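Mandelate racemase/muconate lactonizing enzyme family protein (Sorangium cellulosum, PDB 3S5S) belongs to the enolase superfamily, pairing an N-terminal capping domain with a barrel domain of parallel strands and helices. Local coordinates at residues Met233-Asp247 against Glu262-Lys274. Sequence-based numbering, arbitrary orientation.
With SO4 (sulfate ion), chain D.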
loop_
_atom_site.group_PDB
_atom_site.type_symbol
_atom_site.label_atom_id
_atom_site.label_comp_id
_atom_site.label_asym_id
_atom_site.label_seq_id
_atom_site.Cartn_x
_atom_site.Cartn_y
_atom_site.Cartn_z
ATOM N N MET A 233 26.754 6.380 -2.635
ATOM C CA MET A 233 25.525 6.777 -1.932
ATOM C C MET A 233 25.672 6.588 -0.400
ATOM O O MET A 233 25.339 7.474 0.366
ATOM C CB MET A 233 24.295 6.037 -2.474
ATOM C CG MET A 233 23.825 6.476 -3.844
ATOM S SD MET A 233 23.343 8.205 -3.942
ATOM C CE MET A 233 21.599 8.209 -3.700
ATOM N N LYS A 234 26.187 5.440 0.017
ATOM C CA LYS A 234 26.476 5.160 1.408
ATOM C C LYS A 234 27.410 6.232 1.964
ATOM O O LYS A 234 27.223 6.713 3.089
ATOM C CB LYS A 234 27.198 3.816 1.556
ATOM C CG LYS A 234 26.362 2.555 1.829
ATOM C CD LYS A 234 27.290 1.503 2.572
ATOM C CE LYS A 234 26.855 0.029 2.446
ATOM N NZ LYS A 234 26.118 -0.225 1.159
ATOM N N GLU A 235 28.437 6.593 1.196
ATOM C CA GLU A 235 29.462 7.485 1.738
ATOM C C GLU A 235 28.853 8.869 1.911
ATOM O O GLU A 235 28.971 9.474 2.970
ATOM C CB GLU A 235 30.722 7.527 0.856
ATOM C CG GLU A 235 31.982 8.063 1.562
ATOM C CD GLU A 235 33.059 8.566 0.596
ATOM O OE1 GLU A 235 32.903 8.388 -0.643
ATOM O OE2 GLU A 235 34.069 9.145 1.079
ATOM N N VAL A 236 28.173 9.346 0.879
ATOM C CA VAL A 236 27.568 10.654 0.959
ATOM C C VAL A 236 26.494 10.736 2.041
ATOM O O VAL A 236 26.390 11.759 2.722
ATOM C CB VAL A 236 27.017 11.121 -0.384
ATOM C CG1 VAL A 236 26.218 12.351 -0.183
ATOM C CG2 VAL A 236 28.159 11.422 -1.347
ATOM N N THR A 237 25.713 9.671 2.222
ATOM C CA THR A 237 24.756 9.661 3.320
ATOM C C THR A 237 25.419 9.812 4.701
ATOM O O THR A 237 24.870 10.467 5.584
ATOM C CB THR A 237 23.868 8.447 3.279
ATOM O OG1 THR A 237 23.162 8.456 2.033
ATOM C CG2 THR A 237 22.854 8.474 4.443
ATOM N N ARG A 238 26.602 9.231 4.857
ATOM C CA ARG A 238 27.338 9.233 6.109
ATOM C C ARG A 238 28.039 10.592 6.418
ATOM O O ARG A 238 28.012 11.073 7.560
ATOM C CB ARG A 238 28.343 8.055 6.109
ATOM C CG ARG A 238 29.347 8.058 7.245
ATOM C CD ARG A 238 30.246 6.809 7.263
ATOM N NE ARG A 238 29.882 5.875 8.340
ATOM C CZ ARG A 238 30.556 5.697 9.486
ATOM N NH1 ARG A 238 31.676 6.375 9.767
ATOM N NH2 ARG A 238 30.100 4.809 10.362
ATOM N N ARG A 239 28.643 11.206 5.397
ATOM C CA ARG A 239 29.570 12.321 5.605
ATOM C C ARG A 239 28.975 13.665 5.192
ATOM O O ARG A 239 29.455 14.726 5.625
ATOM C CB ARG A 239 30.925 12.052 4.917
ATOM C CG ARG A 239 31.642 10.769 5.401
ATOM C CD ARG A 239 33.097 10.632 4.879
ATOM N NE ARG A 239 33.611 9.249 4.971
ATOM C CZ ARG A 239 34.863 8.867 4.673
ATOM N NH1 ARG A 239 35.754 9.761 4.254
ATOM N NH2 ARG A 239 35.231 7.585 4.785
ATOM N N ALA A 240 27.907 13.642 4.393
ATOM C CA ALA A 240 27.315 14.899 3.926
ATOM C C ALA A 240 26.856 15.855 5.057
ATOM O O ALA A 240 27.102 17.060 4.980
ATOM C CB ALA A 240 26.206 14.646 2.935
ATOM N N GLY A 241 26.204 15.329 6.098
ATOM C CA GLY A 241 25.696 16.187 7.174
ATOM C C GLY A 241 24.301 16.730 6.902
ATOM O O GLY A 241 23.744 17.429 7.750
ATOM N N VAL A 242 23.746 16.371 5.733
ATOM C CA VAL A 242 22.390 16.692 5.297
ATOM C C VAL A 242 21.676 15.430 4.756
ATOM O O VAL A 242 22.312 14.395 4.526
ATOM C CB VAL A 242 22.393 17.804 4.209
ATOM C CG1 VAL A 242 23.260 18.972 4.647
ATOM C CG2 VAL A 242 22.903 17.283 2.896
ATOM N N ASP A 243 20.357 15.519 4.589
ATOM C CA ASP A 243 19.544 14.424 4.034
ATOM C C ASP A 243 19.969 14.091 2.593
ATOM O O ASP A 243 20.295 14.994 1.792
ATOM C CB ASP A 243 18.056 14.804 4.052
ATOM C CG ASP A 243 17.407 14.647 5.439
ATOM O OD1 ASP A 243 17.493 13.536 6.015
ATOM O OD2 ASP A 243 16.784 15.635 5.920
ATOM N N VAL A 244 19.993 12.803 2.271
ATOM C CA VAL A 244 20.293 12.378 0.912
ATOM C C VAL A 244 19.083 11.640 0.324
ATOM O O VAL A 244 18.499 10.801 0.999
ATOM C CB VAL A 244 21.547 11.521 0.927
ATOM C CG1 VAL A 244 21.698 10.661 -0.359
ATOM C CG2 VAL A 244 22.763 12.403 1.182
ATOM N N ALA A 245 18.684 11.952 -0.913
ATOM C CA ALA A 245 17.519 11.272 -1.525
ATOM C C ALA A 245 17.970 10.248 -2.520
ATOM O O ALA A 245 18.897 10.523 -3.281
ATOM C CB ALA A 245 16.605 12.262 -2.201
ATOM N N ALA A 246 17.328 9.070 -2.526
ATOM C CA ALA A 246 17.489 8.095 -3.620
ATOM C C ALA A 246 16.392 8.324 -4.648
ATOM O O ALA A 246 15.232 8.452 -4.279
ATOM C CB ALA A 246 17.434 6.674 -3.104
ATOM N N ASP A 247 16.754 8.424 -5.925
ATOM C CA ASP A 247 15.769 8.559 -7.011
ATOM C C ASP A 247 16.010 7.410 -8.015
ATOM O O ASP A 247 15.313 6.394 -7.978
ATOM C CB ASP A 247 15.853 9.955 -7.680
ATOM C CG ASP A 247 14.773 10.184 -8.770
ATOM O OD1 ASP A 247 14.021 9.239 -9.118
ATOM O OD2 ASP A 247 14.665 11.335 -9.266
ATOM N N GLU A 262 21.067 -0.404 3.873
ATOM C CA GLU A 262 22.456 -0.057 3.549
ATOM C C GLU A 262 22.828 1.412 3.909
ATOM O O GLU A 262 23.994 1.821 3.805
ATOM C CB GLU A 262 22.767 -0.430 2.088
ATOM C CG GLU A 262 23.127 -1.930 1.932
ATOM C CD GLU A 262 23.374 -2.362 0.475
ATOM O OE1 GLU A 262 24.146 -1.686 -0.260
ATOM O OE2 GLU A 262 22.789 -3.399 0.064
ATOM N N ARG A 263 21.841 2.157 4.394
ATOM C CA ARG A 263 21.957 3.590 4.690
ATOM C C ARG A 263 22.492 4.385 3.533
ATOM O O ARG A 263 23.434 5.163 3.748
ATOM C CB ARG A 263 22.861 3.864 5.883
ATOM C CG ARG A 263 22.319 3.489 7.198
ATOM C CD ARG A 263 23.344 3.936 8.226
ATOM N NE ARG A 263 23.197 3.223 9.488
ATOM C CZ ARG A 263 22.424 3.629 10.486
ATOM N NH1 ARG A 263 21.738 4.765 10.375
ATOM N NH2 ARG A 263 22.353 2.898 11.593
ATOM N N ALA A 264 21.895 4.191 2.344
ATOM C CA ALA A 264 22.326 4.807 1.076
ATOM C C ALA A 264 21.666 6.160 0.780
ATOM O O ALA A 264 22.081 6.873 -0.158
ATOM C CB ALA A 264 22.089 3.834 -0.119
ATOM N N ALA A 265 20.640 6.495 1.573
ATOM C CA ALA A 265 19.869 7.742 1.469
ATOM C C ALA A 265 19.083 7.836 2.764
ATOM O O ALA A 265 19.080 6.874 3.532
ATOM C CB ALA A 265 18.936 7.683 0.280
ATOM N N THR A 266 18.465 8.981 3.045
ATOM C CA THR A 266 17.615 9.109 4.231
ATOM C C THR A 266 16.238 9.517 3.736
ATOM O O THR A 266 15.275 9.662 4.523
ATOM C CB THR A 266 18.141 10.161 5.236
ATOM O OG1 THR A 266 18.219 11.426 4.595
ATOM C CG2 THR A 266 19.556 9.788 5.818
ATOM N N VAL A 267 16.162 9.694 2.412
ATOM C CA VAL A 267 14.958 10.172 1.723
ATOM C C VAL A 267 14.737 9.369 0.442
ATOM O O VAL A 267 15.694 8.942 -0.179
ATOM C CB VAL A 267 15.028 11.694 1.426
ATOM C CG1 VAL A 267 13.881 12.147 0.611
ATOM C CG2 VAL A 267 15.074 12.491 2.746
ATOM N N VAL A 268 13.485 9.141 0.076
ATOM C CA VAL A 268 13.162 8.543 -1.227
ATOM C C VAL A 268 12.301 9.474 -2.101
ATOM O O VAL A 268 11.282 10.003 -1.667
ATOM C CB VAL A 268 12.463 7.132 -1.071
ATOM C CG1 VAL A 268 11.726 6.790 -2.269
ATOM C CG2 VAL A 268 13.490 6.059 -0.849
ATOM N N ASN A 269 12.741 9.654 -3.343
ATOM C CA ASN A 269 11.964 10.335 -4.371
ATOM C C ASN A 269 11.072 9.332 -5.109
ATOM O O ASN A 269 11.540 8.497 -5.868
ATOM C CB ASN A 269 12.913 11.044 -5.329
ATOM C CG ASN A 269 12.165 11.932 -6.322
ATOM O OD1 ASN A 269 10.947 11.763 -6.502
ATOM N ND2 ASN A 269 12.879 12.896 -6.957
ATOM N N ILE A 270 9.785 9.378 -4.832
ATOM C CA ILE A 270 8.802 8.485 -5.422
ATOM C C ILE A 270 8.243 9.179 -6.647
ATOM O O ILE A 270 7.830 10.347 -6.583
ATOM C CB ILE A 270 7.633 8.251 -4.403
ATOM C CG1 ILE A 270 8.150 7.655 -3.100
ATOM C CG2 ILE A 270 6.557 7.372 -4.953
ATOM C CD1 ILE A 270 7.061 7.529 -1.979
ATOM N N LYS A 271 8.186 8.450 -7.758
ATOM C CA LYS A 271 7.513 8.946 -8.971
ATOM C C LYS A 271 6.546 7.904 -9.453
ATOM O O LYS A 271 6.925 6.748 -9.558
ATOM C CB LYS A 271 8.535 9.230 -10.071
ATOM C CG LYS A 271 9.576 10.248 -9.636
ATOM C CD LYS A 271 10.472 10.592 -10.737
ATOM C CE LYS A 271 11.729 11.055 -10.127
ATOM N NZ LYS A 271 12.563 11.705 -11.168
ATOM N N LEU A 272 5.317 8.309 -9.787
ATOM C CA LEU A 272 4.339 7.377 -10.350
ATOM C C LEU A 272 4.865 6.742 -11.643
ATOM O O LEU A 272 4.566 5.562 -11.934
ATOM C CB LEU A 272 2.998 8.069 -10.579
ATOM C CG LEU A 272 2.349 8.675 -9.326
ATOM C CD1 LEU A 272 0.862 8.948 -9.541
ATOM C CD2 LEU A 272 2.530 7.769 -8.137
ATOM N N MET A 273 5.721 7.493 -12.347
ATOM C CA MET A 273 6.126 7.193 -13.706
ATOM C C MET A 273 7.266 6.205 -13.828
ATOM O O MET A 273 7.491 5.683 -14.934
ATOM C CB MET A 273 6.488 8.468 -14.464
ATOM C CG MET A 273 6.380 8.277 -16.004
ATOM S SD MET A 273 4.714 8.341 -16.660
ATOM C CE MET A 273 4.199 9.809 -15.810
ATOM N N LYS A 274 7.995 5.954 -12.724
ATOM C CA LYS A 274 9.105 5.005 -12.767
ATOM C C LYS A 274 8.547 3.600 -12.859
ATOM O O LYS A 274 9.116 2.766 -13.547
ATOM C CB LYS A 274 9.948 5.025 -11.489
ATOM C CG LYS A 274 10.923 6.141 -11.245
ATOM C CD LYS A 274 11.325 6.012 -9.770
ATOM C CE LYS A 274 12.605 6.706 -9.433
ATOM N NZ LYS A 274 12.588 7.138 -8.003
HETATM S S SO4 D . 23.971 -0.364 10.245
HETATM O O1 SO4 D . 24.818 -0.697 9.067
HETATM O O2 SO4 D . 24.515 0.895 10.802
HETATM O O3 SO4 D . 22.556 -0.214 9.869
HETATM O O4 SO4 D . 23.999 -1.451 11.240
HETATM O O HOH W 1 25.681 5.798 4.993
#
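The Asp247 carboxylate is met by two lysines of 262-274, one at each oxygen: Lys271 NZ meets OD2 on its syn lone pair at 2.9 Å, and Lys274 NZ sits 2.8 Å from OD1 in a salt bridge whose hydrogen bond is weak. Lys274 NZ also donates to Asp247 O from above the carbonyl plane. With CG anti to the backbone N (chi1 -176°), the acid is carried beyond the strand end to these two amines. A second carboxylate, Asp243, is met at OD1 on its anti side by Thr266 OG1, 2.6 Å away and slightly out of plane; that hydroxyl in turn accepts Val244 N. A third, Glu262, takes Lys234 NZ at OE1 (2.8 Å) in a salt bridge whose hydrogen bond is likewise weak. At the far end, the edge of the Arg263 guanidinium holds O2 of a sulfate, probably from the crystallisation liquor, in its plane through NE and NH2.

Between these groups, strands 244-246 and 267-270 run parallel as neighbours in the barrel, joined by helix 253-261 in a beta-alpha-beta crossover. Val244 O accepts both Thr266 N (2.7 Å) and Val267 N, Ala246 N donates to Val267 O, and Asn269 N reaches Ala246 O at 2.9 Å. Ala246 CB packs on Ala265 CB, while Met233 CB lies 3.9 Å from Ala264 CB and brings helix 230-239 against the loop. A water bridges Lys234 O and Arg263 O.

Asp247 OD2 and Glu222 OE1 lie close; Lys271, Lys274 and Asn269, whose ND2 bonds to Glu222, supply N-H donors around these carboxylates at the C-terminal strand ends, where enolase-superfamily barrels place their active sites.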